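Local coordinates for putative uncharacterized protein (Xanthomonas campestris pv. campestris, PDB 3RQA), which is of unknown function but forms a tetramer through a parallel helical bundle and carries an atypical PilZ domain, a family associated with cyclic di-GMP reception, at residues 7-19 against 146-160. Numbering follows the deposited sequence.
Sequences LGTLAPAADTELF and LASASDGQQHWLWLR
Leu7 puts one methyl, CD2, over a face of the Trp156 indole, a CH-pi contact 3.5 Å from the centroid of the six-membered ring. The N-H edge of that indole is held by its own hairpin: Trp156 NE1 donates to Asp151 OD1, meeting it from above the carboxylate plane. The carbonyl O of Leu7 lies at the edge of a second indole, 3.2 Å from Trp158 CZ2. Leu10 follows, touching both the strand and the ring. Its CB touches both Ala149 CB and Trp158 CH2, while CD1 reaches the carbonyl O of Ser150. Ala11, the N-cap residue of helix 12-19, sets its CB over the six-membered ring of Trp158. Ala11 CB also presses on Ala147 CB, 3.4 Å away, a tight fit. The helix lies on the antiparallel hairpin of strands 139-150 and 155-161, part of the six-stranded barrel of the PilZ domain. A classic beta bulge sets Leu146 and Ala147 together against Trp158, and Ala14 CB packs against all three side chains. Asp15 reaches round to the edge of the Trp158 ring. Trp158 NE1 donates to Asp15 OD2 at 2.8 Å in an almost straight bond of 169°, exactly in the ring plane and on the anti lone pair. OD2 also pairs with Arg112 of strand 110-115, so this oxygen is held twice. Glu17 has CG anti to the backbone N (chi1 -175°), and its extended chain passes Leu146 to reach Arg160. Arg160 NE donates to Glu17 OE2 at 3.0 Å in a salt bridge, with the carboxylate and guanidinium planes only 19° apart; NH2 adds a weak bond to the same oxygen. Leu18 meets Leu146 tip to tip, CG to CD1 at 3.8 Å, and rests CD2 on Arg160 CB.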
loop_
_atom_site.group_PDB
_atom_site.type_symbol
_atom_site.label_atom_id
_atom_site.label_comp_id
_atom_site.label_asym_id
_atom_site.label_seq_id
_atom_site.Cartn_x
_atom_site.Cartn_y
_atom_site.Cartn_z
ATOM N N LEU C 7 -34.975 7.037 -22.769
ATOM C CA LEU C 7 -34.413 8.151 -22.009
ATOM C C LEU C 7 -33.873 9.217 -22.949
ATOM O O LEU C 7 -33.792 10.390 -22.589
ATOM C CB LEU C 7 -33.287 7.669 -21.093
ATOM C CG LEU C 7 -33.658 7.081 -19.734
ATOM C CD1 LEU C 7 -34.674 5.970 -19.896
ATOM C CD2 LEU C 7 -32.402 6.566 -19.070
ATOM N N GLY C 8 -33.506 8.799 -24.157
ATOM C CA GLY C 8 -32.977 9.726 -25.140
ATOM C C GLY C 8 -34.006 10.717 -25.656
ATOM O O GLY C 8 -33.643 11.744 -26.230
ATOM N N THR C 9 -35.288 10.412 -25.462
ATOM C CA THR C 9 -36.365 11.295 -25.913
ATOM C C THR C 9 -36.489 12.515 -25.004
ATOM O O THR C 9 -37.190 13.473 -25.326
ATOM C CB THR C 9 -37.718 10.568 -25.933
ATOM O OG1 THR C 9 -37.997 10.050 -24.628
ATOM C CG2 THR C 9 -37.695 9.431 -26.935
ATOM N N LEU C 10 -35.805 12.463 -23.866
ATOM C CA LEU C 10 -35.813 13.562 -22.913
ATOM C C LEU C 10 -34.842 14.653 -23.342
ATOM O O LEU C 10 -35.005 15.813 -22.979
ATOM C CB LEU C 10 -35.434 13.057 -21.517
ATOM C CG LEU C 10 -36.495 12.239 -20.787
ATOM C CD1 LEU C 10 -36.019 11.888 -19.384
ATOM C CD2 LEU C 10 -37.781 13.052 -20.720
ATOM N N ALA C 11 -33.833 14.272 -24.118
ATOM C CA ALA C 11 -32.832 15.222 -24.591
ATOM C C ALA C 11 -32.298 14.770 -25.944
ATOM O O ALA C 11 -31.103 14.504 -26.100
ATOM C CB ALA C 11 -31.695 15.324 -23.580
ATOM N N PRO C 12 -33.183 14.690 -26.948
ATOM C CA PRO C 12 -32.855 14.267 -28.311
ATOM C C PRO C 12 -31.516 14.779 -28.834
ATOM O O PRO C 12 -30.635 13.993 -29.195
ATOM C CB PRO C 12 -34.031 14.797 -29.121
ATOM C CG PRO C 12 -35.159 14.672 -28.159
ATOM C CD PRO C 12 -34.566 15.196 -26.879
ATOM N N ALA C 13 -31.360 16.096 -28.865
ATOM C CA ALA C 13 -30.136 16.696 -29.370
ATOM C C ALA C 13 -28.892 16.273 -28.592
ATOM O O ALA C 13 -27.826 16.078 -29.173
ATOM C CB ALA C 13 -30.263 18.199 -29.366
ATOM N N ALA C 14 -29.023 16.137 -27.280
ATOM C CA ALA C 14 -27.892 15.739 -26.450
ATOM C C ALA C 14 -27.551 14.266 -26.678
ATOM O O ALA C 14 -26.391 13.912 -26.833
ATOM C CB ALA C 14 -28.214 15.982 -24.981
ATOM N N ASP C 15 -28.572 13.415 -26.693
ATOM C CA ASP C 15 -28.393 11.977 -26.892
ATOM C C ASP C 15 -27.712 11.717 -28.239
ATOM O O ASP C 15 -26.829 10.859 -28.354
ATOM C CB ASP C 15 -29.754 11.276 -26.834
ATOM C CG ASP C 15 -29.690 9.932 -26.134
ATOM O OD1 ASP C 15 -29.661 8.896 -26.830
ATOM O OD2 ASP C 15 -29.657 9.909 -24.883
ATOM N N THR C 16 -28.119 12.469 -29.256
ATOM C CA THR C 16 -27.531 12.334 -30.580
ATOM C C THR C 16 -26.063 12.782 -30.549
ATOM O O THR C 16 -25.185 12.093 -31.078
ATOM C CB THR C 16 -28.323 13.165 -31.625
ATOM O OG1 THR C 16 -29.592 12.538 -31.862
ATOM C CG2 THR C 16 -27.547 13.273 -32.939
ATOM N N GLU C 17 -25.787 13.920 -29.915
ATOM C CA GLU C 17 -24.414 14.405 -29.851
ATOM C C GLU C 17 -23.465 13.377 -29.225
ATOM O O GLU C 17 -22.389 13.112 -29.743
ATOM C CB GLU C 17 -24.334 15.702 -29.042
ATOM C CG GLU C 17 -22.935 16.324 -29.045
ATOM C CD GLU C 17 -22.873 17.673 -28.349
ATOM O OE1 GLU C 17 -23.829 18.469 -28.494
ATOM O OE2 GLU C 17 -21.857 17.946 -27.672
ATOM N N LEU C 18 -23.879 12.804 -28.102
ATOM C CA LEU C 18 -23.059 11.841 -27.384
ATOM C C LEU C 18 -22.976 10.433 -27.961
ATOM O O LEU C 18 -21.900 9.835 -27.975
ATOM C CB LEU C 18 -23.529 11.742 -25.925
ATOM C CG LEU C 18 -23.424 13.001 -25.052
ATOM C CD1 LEU C 18 -23.915 12.677 -23.644
ATOM C CD2 LEU C 18 -21.987 13.510 -25.025
ATOM N N PHE C 19 -24.092 9.912 -28.456
ATOM C CA PHE C 19 -24.111 8.538 -28.934
ATOM C C PHE C 19 -24.252 8.207 -30.416
ATOM O O PHE C 19 -23.983 7.070 -30.808
ATOM C CB PHE C 19 -25.181 7.782 -28.158
ATOM C CG PHE C 19 -25.158 8.060 -26.687
ATOM C CD1 PHE C 19 -24.058 7.693 -25.914
ATOM C CD2 PHE C 19 -26.229 8.706 -26.071
ATOM C CE1 PHE C 19 -24.024 7.961 -24.550
ATOM C CE2 PHE C 19 -26.207 8.980 -24.706
ATOM C CZ PHE C 19 -25.096 8.604 -23.943
ATOM N N LEU C 146 -24.725 18.790 -20.886
ATOM C CA LEU C 146 -25.345 19.143 -22.162
ATOM C C LEU C 146 -26.849 19.273 -21.950
ATOM O O LEU C 146 -27.480 20.208 -22.446
ATOM C CB LEU C 146 -25.120 18.051 -23.217
ATOM C CG LEU C 146 -23.769 17.714 -23.844
ATOM C CD1 LEU C 146 -24.015 16.720 -24.969
ATOM C CD2 LEU C 146 -23.102 18.941 -24.407
ATOM N N ALA C 147 -27.419 18.310 -21.224
ATOM C CA ALA C 147 -28.846 18.306 -20.949
ATOM C C ALA C 147 -29.161 17.771 -19.561
ATOM O O ALA C 147 -28.413 16.958 -19.006
ATOM C CB ALA C 147 -29.567 17.485 -21.985
ATOM N N SER C 148 -30.284 18.234 -19.021
ATOM C CA SER C 148 -30.768 17.853 -17.702
ATOM C C SER C 148 -32.286 17.715 -17.780
ATOM O O SER C 148 -32.985 18.660 -18.163
ATOM C CB SER C 148 -30.411 18.929 -16.675
ATOM O OG SER C 148 -30.865 18.570 -15.386
ATOM N N ALA C 149 -32.789 16.539 -17.424
ATOM C CA ALA C 149 -34.218 16.292 -17.471
ATOM C C ALA C 149 -34.627 15.166 -16.540
ATOM O O ALA C 149 -33.794 14.383 -16.086
ATOM C CB ALA C 149 -34.649 15.970 -18.897
ATOM N N SER C 150 -35.924 15.094 -16.270
ATOM C CA SER C 150 -36.472 14.074 -15.388
ATOM C C SER C 150 -37.403 13.139 -16.149
ATOM O O SER C 150 -37.958 13.503 -17.186
ATOM C CB SER C 150 -37.224 14.745 -14.235
ATOM O OG SER C 150 -37.950 13.797 -13.472
ATOM N N ASP C 151 -37.556 11.922 -15.643
ATOM C CA ASP C 151 -38.447 10.957 -16.275
ATOM C C ASP C 151 -39.605 10.685 -15.323
ATOM O O ASP C 151 -40.532 9.943 -15.650
ATOM C CB ASP C 151 -37.712 9.652 -16.578
ATOM C CG ASP C 151 -37.198 8.967 -15.324
ATOM O OD1 ASP C 151 -36.718 7.818 -15.431
ATOM O OD2 ASP C 151 -37.268 9.578 -14.236
ATOM N N GLY C 152 -39.539 11.290 -14.140
ATOM C CA GLY C 152 -40.593 11.111 -13.158
ATOM C C GLY C 152 -40.126 10.644 -11.791
ATOM O O GLY C 152 -40.781 10.925 -10.787
ATOM N N GLN C 153 -39.007 9.927 -11.741
ATOM C CA GLN C 153 -38.489 9.440 -10.465
ATOM C C GLN C 153 -36.985 9.645 -10.315
ATOM O O GLN C 153 -36.432 9.413 -9.238
ATOM C CB GLN C 153 -38.831 7.958 -10.285
ATOM C CG GLN C 153 -38.214 7.039 -11.323
ATOM C CD GLN C 153 -38.691 5.600 -11.191
ATOM O OE1 GLN C 153 -39.890 5.322 -11.254
ATOM N NE2 GLN C 153 -37.751 4.677 -11.010
ATOM N N GLN C 154 -36.325 10.072 -11.391
ATOM C CA GLN C 154 -34.885 10.326 -11.362
ATOM C C GLN C 154 -34.503 11.501 -12.257
ATOM O O GLN C 154 -35.118 11.718 -13.306
ATOM C CB GLN C 154 -34.095 9.106 -11.836
ATOM C CG GLN C 154 -34.333 7.820 -11.079
ATOM C CD GLN C 154 -33.225 6.808 -11.333
ATOM O OE1 GLN C 154 -32.131 6.917 -10.777
ATOM N NE2 GLN C 154 -33.497 5.831 -12.190
ATOM N N HIS C 155 -33.488 12.253 -11.840
ATOM C CA HIS C 155 -32.994 13.386 -12.623
ATOM C C HIS C 155 -31.894 12.829 -13.526
ATOM O O HIS C 155 -30.929 12.234 -13.040
ATOM C CB HIS C 155 -32.388 14.473 -11.722
ATOM C CG HIS C 155 -33.325 15.011 -10.686
ATOM N ND1 HIS C 155 -33.650 14.319 -9.539
ATOM C CD2 HIS C 155 -33.979 16.194 -10.607
ATOM C CE1 HIS C 155 -34.460 15.052 -8.796
ATOM N NE2 HIS C 155 -34.676 16.195 -9.422
ATOM N N TRP C 156 -32.033 13.002 -14.833
ATOM C CA TRP C 156 -31.017 12.493 -15.747
ATOM C C TRP C 156 -30.151 13.596 -16.314
ATOM O O TRP C 156 -30.626 14.685 -16.633
ATOM C CB TRP C 156 -31.647 11.691 -16.892
ATOM C CG TRP C 156 -32.265 10.405 -16.427
ATOM C CD1 TRP C 156 -33.565 10.200 -16.061
ATOM C CD2 TRP C 156 -31.597 9.154 -16.249
ATOM N NE1 TRP C 156 -33.751 8.894 -15.666
ATOM C CE2 TRP C 156 -32.558 8.230 -15.771
ATOM C CE3 TRP C 156 -30.279 8.721 -16.447
ATOM C CZ2 TRP C 156 -32.241 6.894 -15.488
ATOM C CZ3 TRP C 156 -29.963 7.397 -16.168
ATOM C CH2 TRP C 156 -30.944 6.497 -15.692
ATOM N N LEU C 157 -28.866 13.286 -16.426
ATOM C CA LEU C 157 -27.870 14.204 -16.936
ATOM C C LEU C 157 -27.163 13.607 -18.136
ATOM O O LEU C 157 -26.892 12.409 -18.175
ATOM C CB LEU C 157 -26.826 14.500 -15.851
ATOM C CG LEU C 157 -27.008 15.668 -14.876
ATOM C CD1 LEU C 157 -28.471 16.056 -14.723
ATOM C CD2 LEU C 157 -26.391 15.277 -13.550
ATOM N N TRP C 158 -26.887 14.452 -19.116
ATOM C CA TRP C 158 -26.150 14.061 -20.304
ATOM C C TRP C 158 -24.880 14.881 -20.167
ATOM O O TRP C 158 -24.916 16.110 -20.217
ATOM C CB TRP C 158 -26.901 14.449 -21.582
ATOM C CG TRP C 158 -28.019 13.517 -21.922
ATOM C CD1 TRP C 158 -28.043 12.597 -22.937
ATOM C CD2 TRP C 158 -29.276 13.401 -21.248
ATOM N NE1 TRP C 158 -29.236 11.920 -22.933
ATOM C CE2 TRP C 158 -30.013 12.390 -21.907
ATOM C CE3 TRP C 158 -29.854 14.054 -20.148
ATOM C CZ2 TRP C 158 -31.300 12.014 -21.505
ATOM C CZ3 TRP C 158 -31.138 13.680 -19.747
ATOM C CH2 TRP C 158 -31.845 12.668 -20.425
ATOM N N LEU C 159 -23.766 14.200 -19.950
ATOM C CA LEU C 159 -22.490 14.868 -19.788
ATOM C C LEU C 159 -21.559 14.601 -20.980
ATOM O O LEU C 159 -21.432 13.467 -21.439
ATOM C CB LEU C 159 -21.800 14.396 -18.504
ATOM C CG LEU C 159 -22.420 14.554 -17.107
ATOM C CD1 LEU C 159 -22.776 16.000 -16.857
ATOM C CD2 LEU C 159 -23.632 13.673 -16.967
ATOM N N ARG C 160 -20.908 15.655 -21.464
ATOM C CA ARG C 160 -19.965 15.532 -22.568
ATOM C C ARG C 160 -18.575 15.738 -21.977
ATOM O O ARG C 160 -18.313 16.783 -21.373
ATOM C CB ARG C 160 -20.224 16.600 -23.632
ATOM C CG ARG C 160 -19.304 16.467 -24.834
ATOM C CD ARG C 160 -18.692 17.791 -25.211
ATOM N NE ARG C 160 -19.653 18.699 -25.828
ATOM C CZ ARG C 160 -19.836 19.962 -25.448
ATOM N NH1 ARG C 160 -19.129 20.462 -24.445
ATOM N NH2 ARG C 160 -20.716 20.727 -26.084
#